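Local atomic coordinates of ComZ (Thermus thermophilus, PDB entry 6QVI), a protein that is a competence-associated pilin that probably serves as a DNA receptor at the tip of a pilus during natural transformation. Residues Q26-A31 with Q79-T84; V205-A210 with K233-F238; L328-S333 with Q341-T346. All coordinates share one frame; numbering follows the deposited sequence.

Contact 1 of 3, residues Q26-A31 with Q79-T84; sequences QKYKAA and QNEVVT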
# COMPACT_ATOMS: atom_id res chain seq x y z
N GLN A 26 -14.73 -29.01 -8.96
CA GLN A 26 -14.16 -28.05 -9.89
C GLN A 26 -14.95 -26.77 -9.93
O GLN A 26 -14.38 -25.71 -10.21
CB GLN A 26 -13.99 -28.68 -11.29
CG GLN A 26 -13.24 -30.03 -11.24
CD GLN A 26 -11.70 -29.90 -11.39
OE1 GLN A 26 -11.20 -29.01 -12.08
NE2 GLN A 26 -10.96 -30.78 -10.71
N LYS A 27 -16.23 -26.82 -9.55
CA LYS A 27 -16.99 -25.59 -9.45
C LYS A 27 -16.43 -24.71 -8.34
O LYS A 27 -16.14 -23.53 -8.55
CB LYS A 27 -18.45 -25.90 -9.16
CG LYS A 27 -19.41 -24.78 -9.41
CD LYS A 27 -20.49 -24.80 -8.35
CE LYS A 27 -21.50 -23.70 -8.56
NZ LYS A 27 -22.49 -23.76 -7.44
N TYR A 28 -16.26 -25.30 -7.16
CA TYR A 28 -15.84 -24.50 -6.02
C TYR A 28 -14.33 -24.34 -5.92
O TYR A 28 -13.88 -23.48 -5.17
CB TYR A 28 -16.41 -25.10 -4.74
CG TYR A 28 -17.88 -24.82 -4.65
CD1 TYR A 28 -18.83 -25.75 -5.11
CD2 TYR A 28 -18.33 -23.60 -4.17
CE1 TYR A 28 -20.22 -25.48 -5.04
CE2 TYR A 28 -19.70 -23.32 -4.09
CZ TYR A 28 -20.63 -24.26 -4.53
OH TYR A 28 -21.97 -23.94 -4.45
N LYS A 29 -13.54 -25.09 -6.70
CA LYS A 29 -12.14 -24.73 -6.88
C LYS A 29 -12.04 -23.46 -7.71
O LYS A 29 -11.17 -22.62 -7.43
CB LYS A 29 -11.38 -25.87 -7.56
CG LYS A 29 -9.94 -25.54 -8.04
CD LYS A 29 -9.13 -26.84 -8.34
CE LYS A 29 -9.23 -27.29 -9.81
NZ LYS A 29 -8.20 -26.72 -10.74
N ALA A 30 -12.94 -23.26 -8.66
CA ALA A 30 -12.99 -21.99 -9.36
C ALA A 30 -13.46 -20.88 -8.44
O ALA A 30 -12.86 -19.79 -8.41
CB ALA A 30 -13.91 -22.09 -10.58
N ALA A 31 -14.51 -21.13 -7.66
CA ALA A 31 -14.99 -20.11 -6.74
C ALA A 31 -13.91 -19.78 -5.71
O ALA A 31 -13.75 -18.62 -5.32
CB ALA A 31 -16.28 -20.54 -6.05
N GLN A 79 -24.82 -27.79 -0.06
CA GLN A 79 -25.42 -28.97 0.50
C GLN A 79 -26.47 -29.46 -0.44
O GLN A 79 -27.35 -28.73 -0.78
CB GLN A 79 -26.03 -28.65 1.83
CG GLN A 79 -26.50 -29.86 2.58
CD GLN A 79 -26.10 -29.81 4.02
OE1 GLN A 79 -26.91 -30.01 4.90
NE2 GLN A 79 -24.84 -29.58 4.27
N ASN A 80 -26.32 -30.68 -0.91
CA ASN A 80 -27.24 -31.32 -1.84
C ASN A 80 -27.50 -30.59 -3.14
O ASN A 80 -28.53 -30.72 -3.72
CB ASN A 80 -28.52 -31.69 -1.15
CG ASN A 80 -28.28 -32.66 -0.03
OD1 ASN A 80 -27.60 -33.63 -0.21
ND2 ASN A 80 -28.82 -32.38 1.12
N GLU A 81 -26.51 -29.88 -3.64
CA GLU A 81 -26.69 -29.17 -4.87
C GLU A 81 -26.77 -30.20 -5.95
O GLU A 81 -26.02 -31.12 -5.94
CB GLU A 81 -25.50 -28.28 -5.08
CG GLU A 81 -25.49 -27.47 -6.35
CD GLU A 81 -24.83 -26.13 -6.16
OE1 GLU A 81 -24.91 -25.57 -5.06
OE2 GLU A 81 -24.22 -25.63 -7.11
N VAL A 82 -27.63 -30.04 -6.93
CA VAL A 82 -27.73 -31.07 -7.94
C VAL A 82 -27.05 -30.81 -9.24
O VAL A 82 -27.11 -29.75 -9.78
CB VAL A 82 -29.19 -31.38 -8.26
CG1 VAL A 82 -30.07 -31.17 -7.05
CG2 VAL A 82 -29.67 -30.54 -9.41
N VAL A 83 -26.41 -31.84 -9.76
CA VAL A 83 -25.75 -31.77 -11.04
C VAL A 83 -26.80 -32.07 -12.07
O VAL A 83 -27.69 -32.83 -11.83
CB VAL A 83 -24.69 -32.85 -11.12
CG1 VAL A 83 -23.72 -32.58 -12.24
CG2 VAL A 83 -23.98 -32.94 -9.80
N THR A 84 -26.68 -31.50 -13.26
CA THR A 84 -27.69 -31.70 -14.29
C THR A 84 -27.05 -32.16 -15.58
O THR A 84 -25.89 -31.85 -15.87
CB THR A 84 -28.52 -30.42 -14.57
OG1 THR A 84 -27.69 -29.40 -15.17
CG2 THR A 84 -29.20 -29.90 -13.31

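Contact 2 of 3, residues V205-A210 with K233-F238; sequences VQDLCA and KVKGVF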
# COMPACT_ATOMS: atom_id res chain seq x y z
N VAL A 205 -13.92 8.20 6.41
CA VAL A 205 -13.72 6.76 6.44
C VAL A 205 -13.56 6.39 7.90
O VAL A 205 -12.87 7.08 8.65
CB VAL A 205 -12.47 6.34 5.61
CG1 VAL A 205 -11.93 4.95 6.03
CG2 VAL A 205 -12.73 6.40 4.07
N GLN A 206 -14.23 5.30 8.32
CA GLN A 206 -14.25 4.88 9.71
C GLN A 206 -13.44 3.62 9.92
O GLN A 206 -13.22 3.22 11.08
CB GLN A 206 -15.68 4.65 10.21
CG GLN A 206 -16.67 5.83 10.08
CD GLN A 206 -17.05 6.22 8.64
OE1 GLN A 206 -16.49 5.71 7.67
NE2 GLN A 206 -17.99 7.16 8.51
N ASP A 207 -13.04 2.97 8.83
CA ASP A 207 -12.12 1.84 8.85
C ASP A 207 -10.94 2.18 7.93
O ASP A 207 -11.03 2.05 6.71
CB ASP A 207 -12.84 0.56 8.43
CG ASP A 207 -12.01 -0.68 8.70
OD1 ASP A 207 -12.45 -1.81 8.40
OD2 ASP A 207 -10.91 -0.50 9.28
N LEU A 208 -9.82 2.61 8.52
CA LEU A 208 -8.63 2.92 7.74
C LEU A 208 -7.77 1.71 7.51
O LEU A 208 -6.83 1.77 6.70
CB LEU A 208 -7.83 3.99 8.46
CG LEU A 208 -8.33 5.43 8.40
CD1 LEU A 208 -7.42 6.31 9.22
CD2 LEU A 208 -8.33 5.89 6.95
N CYS A 209 -8.13 0.59 8.15
CA CYS A 209 -7.38 -0.66 8.17
C CYS A 209 -6.03 -0.47 8.85
O CYS A 209 -5.01 -1.02 8.42
CB CYS A 209 -7.23 -1.25 6.76
SG CYS A 209 -8.80 -1.26 5.86
N ALA A 210 -6.03 0.29 9.95
CA ALA A 210 -4.79 0.62 10.63
C ALA A 210 -4.25 -0.56 11.43
O ALA A 210 -4.99 -1.40 11.90
CB ALA A 210 -4.98 1.79 11.58
N LYS A 233 -10.90 1.09 17.07
CA LYS A 233 -9.51 0.84 17.43
C LYS A 233 -8.81 -0.07 16.43
O LYS A 233 -9.41 -0.76 15.61
CB LYS A 233 -9.38 0.23 18.82
CG LYS A 233 -9.66 -1.26 18.90
CD LYS A 233 -9.87 -1.62 20.37
CE LYS A 233 -10.12 -3.08 20.66
NZ LYS A 233 -11.25 -3.70 19.91
N VAL A 234 -7.49 -0.11 16.60
CA VAL A 234 -6.61 -0.61 15.58
C VAL A 234 -6.77 -2.11 15.43
O VAL A 234 -7.08 -2.83 16.39
CB VAL A 234 -5.17 -0.18 15.91
CG1 VAL A 234 -4.56 -1.04 17.03
CG2 VAL A 234 -4.34 -0.18 14.70
N LYS A 235 -6.59 -2.56 14.21
CA LYS A 235 -6.81 -3.97 13.86
C LYS A 235 -5.54 -4.78 14.04
O LYS A 235 -5.09 -5.48 13.15
CB LYS A 235 -7.30 -4.06 12.41
CG LYS A 235 -8.74 -3.69 12.17
CD LYS A 235 -9.26 -4.23 10.84
CE LYS A 235 -8.26 -5.22 10.31
NZ LYS A 235 -8.98 -5.97 9.23
N GLY A 236 -4.98 -4.75 15.25
CA GLY A 236 -3.80 -5.55 15.51
C GLY A 236 -2.53 -4.76 15.80
O GLY A 236 -2.29 -3.68 15.28
N VAL A 237 -1.71 -5.34 16.68
CA VAL A 237 -0.42 -4.78 17.07
C VAL A 237 0.55 -5.95 17.03
O VAL A 237 0.59 -6.78 17.94
CB VAL A 237 -0.46 -4.13 18.46
CG1 VAL A 237 0.93 -3.65 18.85
CG2 VAL A 237 -1.49 -3.00 18.50
N PHE A 238 1.25 -6.09 15.92
CA PHE A 238 2.18 -7.20 15.67
C PHE A 238 3.63 -6.73 15.73
O PHE A 238 4.17 -6.20 14.75
CB PHE A 238 1.83 -7.80 14.32
CG PHE A 238 0.37 -8.04 14.17
CD1 PHE A 238 -0.39 -7.31 13.27
CD2 PHE A 238 -0.27 -8.99 14.98
CE1 PHE A 238 -1.75 -7.54 13.15
CE2 PHE A 238 -1.63 -9.24 14.88
CZ PHE A 238 -2.38 -8.52 13.96

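Contact 3 of 3, residues L328-S333 with Q341-T346; sequences LQAMQS and QSVDCT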
# COMPACT_ATOMS: atom_id res chain seq x y z
N LEU A 328 15.90 24.37 -18.85
CA LEU A 328 17.25 24.08 -18.35
C LEU A 328 17.86 25.24 -17.56
O LEU A 328 18.69 24.99 -16.67
CB LEU A 328 18.17 23.64 -19.50
CG LEU A 328 17.85 22.21 -19.99
CD1 LEU A 328 18.38 21.90 -21.40
CD2 LEU A 328 18.35 21.17 -19.00
N GLN A 329 17.50 26.49 -17.88
CA GLN A 329 17.97 27.62 -17.08
C GLN A 329 17.58 27.45 -15.61
O GLN A 329 18.36 27.74 -14.70
CB GLN A 329 17.42 28.94 -17.64
CG GLN A 329 18.10 29.55 -18.91
CD GLN A 329 19.21 30.59 -18.60
OE1 GLN A 329 19.46 30.94 -17.43
NE2 GLN A 329 19.87 31.11 -19.65
N ALA A 330 16.37 26.94 -15.35
CA ALA A 330 15.87 26.90 -13.98
C ALA A 330 16.71 26.00 -13.06
O ALA A 330 16.64 26.16 -11.83
CB ALA A 330 14.41 26.45 -13.98
N MET A 331 17.43 25.05 -13.59
CA MET A 331 18.14 24.14 -12.74
C MET A 331 19.59 24.29 -12.79
O MET A 331 20.31 23.45 -12.32
CB MET A 331 17.83 22.74 -13.15
CG MET A 331 16.41 22.62 -13.61
SD MET A 331 16.08 20.97 -14.09
CE MET A 331 14.53 21.26 -14.89
N GLN A 332 20.03 25.41 -13.33
CA GLN A 332 21.43 25.74 -13.48
C GLN A 332 22.27 25.50 -12.26
O GLN A 332 23.34 24.98 -12.35
CB GLN A 332 21.53 27.23 -13.72
CG GLN A 332 21.54 27.67 -15.16
CD GLN A 332 21.54 29.17 -15.22
OE1 GLN A 332 21.65 29.84 -14.20
NE2 GLN A 332 21.42 29.69 -16.39
N SER A 333 21.79 25.99 -11.15
CA SER A 333 22.40 25.90 -9.85
C SER A 333 22.52 24.57 -9.20
O SER A 333 23.37 24.38 -8.37
CB SER A 333 21.58 26.72 -8.90
OG SER A 333 20.20 26.60 -9.17
N GLN A 341 8.64 32.66 -10.81
CA GLN A 341 8.81 32.75 -12.26
C GLN A 341 8.48 31.44 -12.93
O GLN A 341 9.05 30.40 -12.59
CB GLN A 341 10.20 33.26 -12.66
CG GLN A 341 10.23 33.39 -14.17
CD GLN A 341 9.52 34.66 -14.69
OE1 GLN A 341 9.49 35.71 -14.05
NE2 GLN A 341 8.89 34.51 -15.88
N SER A 342 7.56 31.50 -13.90
CA SER A 342 7.08 30.32 -14.59
C SER A 342 8.20 29.59 -15.31
O SER A 342 9.12 30.19 -15.89
CB SER A 342 5.99 30.68 -15.59
OG SER A 342 4.84 31.21 -14.95
N VAL A 343 8.10 28.26 -15.30
CA VAL A 343 9.08 27.40 -15.93
C VAL A 343 8.32 26.36 -16.73
O VAL A 343 7.41 25.70 -16.20
CB VAL A 343 9.98 26.73 -14.86
CG1 VAL A 343 10.90 25.72 -15.50
CG2 VAL A 343 10.75 27.80 -14.09
N ASP A 344 8.70 26.20 -18.00
CA ASP A 344 8.01 25.29 -18.91
C ASP A 344 9.00 24.18 -19.28
O ASP A 344 9.83 24.33 -20.18
CB ASP A 344 7.51 26.04 -20.14
CG ASP A 344 6.65 25.17 -21.07
OD1 ASP A 344 6.60 23.94 -20.88
OD2 ASP A 344 6.03 25.73 -22.00
N CYS A 345 8.90 23.04 -18.60
CA CYS A 345 9.70 21.88 -18.97
C CYS A 345 8.89 20.86 -19.75
O CYS A 345 9.03 19.66 -19.52
CB CYS A 345 10.30 21.20 -17.74
SG CYS A 345 11.67 22.09 -17.07
N THR A 346 8.04 21.29 -20.67
CA THR A 346 7.31 20.32 -21.47
C THR A 346 7.92 20.18 -22.85
O THR A 346 8.71 21.03 -23.31
CB THR A 346 5.83 20.69 -21.58
OG1 THR A 346 5.68 21.88 -22.36
CG2 THR A 346 5.22 20.88 -20.19

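Contact 1 of 3, residues Q26-A31 with Q79-T84
Lys27 and Glu81 bridge backbones whose nearest CA atoms, those of Lys27 and Val83, are 10.8 Å apart, so segments 26-31 and 79-84 meet only through the side chains of Lys27, Tyr28 and Glu81. Lys27 and Glu81 reach for each other from opposite directions. NZ of Lys27 gives a salt bridge of 2.6 Å to OE2 of Glu81, on that oxygen's syn lone pair. Glu81 gets there with CG anti to its backbone N (chi1 178°) and a bend at chi2. OE1 of Glu81, the other carboxylate oxygen, takes a weak hydrogen bond of 3.4 Å from OH of Tyr28, whose ring plane stands 65° from the carboxylate. This is the packing of a long helix against an antiparallel sheet, as expected of a pseudopilin-like domain, and a G1 beta bulge sets Asn80 and Glu81 together opposite Tyr94 of strand 90-100. Lys27 NZ also donates to Tyr28 OH at 3.0 Å, closing a triangle of three polar groups at the surface. With an alanine in place of Glu81, the ammonium of Lys27 would probably lose its countercharge and the phenol of Tyr28 its weak acceptor. Further along the strand, Val83 packs on Tyr19 and Ala23 of the same helix.

Contact 2 of 3, residues V205-A210 with K233-F238
OD2 of Asp207 is gripped by two donors: the backbone N of Cys209, 3.2 Å from OD2, and the side-chain amide ND2 of Asn184 on strand 180-187. The first bond closes an Asx turn, and its N-H comes from above the carboxylate, 47° out of the plane. The first torsion of Asp207 swings CG away from its own N, which carries the carboxylate forward to the backbone N of Cys209. The same OD2 of Asp207 lies 4.4 Å from CD of Lys235, a loose approach alongside the aliphatic part of the lysine. Their charged ends do not meet, since OD1 of Asp207 and NZ of Lys235 stay 5.5 Å apart; any attraction between them is probably modest.

The bond that joins the two segments runs between backbones. Lys235 N donates to Ala210 O at 3.0 Å with an N-H...O angle of 151°. Beside this bond, CG2 of Val234 packs on CB of Ala210 at 3.7 Å. Val234 keeps this methyl on the side of its carbonyl carbon, and CG2 thereby also comes close to the carbonyl group of Ala210. Lys235 itself is the centre of an inverse gamma turn, and Gly236 follows with a positive phi, in a backbone conformation where a CB would collide with the carbonyl O of Lys235.

Both segments lead into neighbouring parallel strands of the beta-solenoid, 212-214 and 237-239, and Gly236 and Phe238 continue the pairing through Leu212. Cys209 is tied by a disulfide to Cys51, while Ala210 rests on Leu182 of strand 180-187.

Contact 3 of 3, residues L328-S333 with Q341-T346
A disulfide-tied corner forms the setting: helix 325-329 runs out into a type I beta turn from Gln329 to Gln332, and strand 343-348 returns beside it, with Cys345 bonded to Cys327 just ahead of 328-333. The touching groups are apolar. CB of Ala330 points at the strand and sits across the fork of Val343, 3.9 Å from CG1 and 3.9 Å from CG2, so both methyls share one partner. Val343 spreads its two methyls toward the turn, CG1 beside its carbonyl carbon and CG2 beside its N.

The second touch lies two residues further along the strand. Met331 is extended beyond CG (chi2 180°), and its terminal methyl CE ends 3.7 Å from SG of Cys345. It is thus the end of the methionine, not its sulfur, that meets the cystine. Alternate strand residues, Val343 and Cys345, therefore face the turn, whereas Asp344 between them is directed elsewhere.

Asp344 instead folds forward along its own chain. Its OD1 accepts from two donors of Thr346: the backbone N at 3.0 Å, coming to the anti side and 26° out of the carboxylate plane, and OG1 at 2.7 Å, on the syn lone pair. The backbone bond makes an Asx turn, and the pair of bonds should restrict rotation of the carboxylate.

From the turn, Met331 also packs on Ile306 and Leu313 of strands 304-309 and 312-317. On the strand side, Cys345 lies against Phe357. The whole is a type I turn following helix 325-329, packed on alternate residues of strand 343-348, which pairs with strand 357-360 in a mixed sheet and is tied back to the helix by the Cys327-Cys345 disulfide.

How the contacts relate
The three contacts follow one another in series along the chain and none touches another. Contact 1 belongs to the pseudopilin-like part, where the long helix lies on its antiparallel sheet; contact 2 lies in the beta-solenoid, about 36 Å away between centres and about 20 Å between nearest atoms. Contact 3 is farther still, its centre about 44 Å from that of contact 2 and about 64 Å from that of contact 1, on the opposite side of the chain's centre from both. Contacts 2 and 3 each include one cysteine of a disulfide, whereas contact 1 relies on a salt bridge. They are three separate sites spread along an elongated chain.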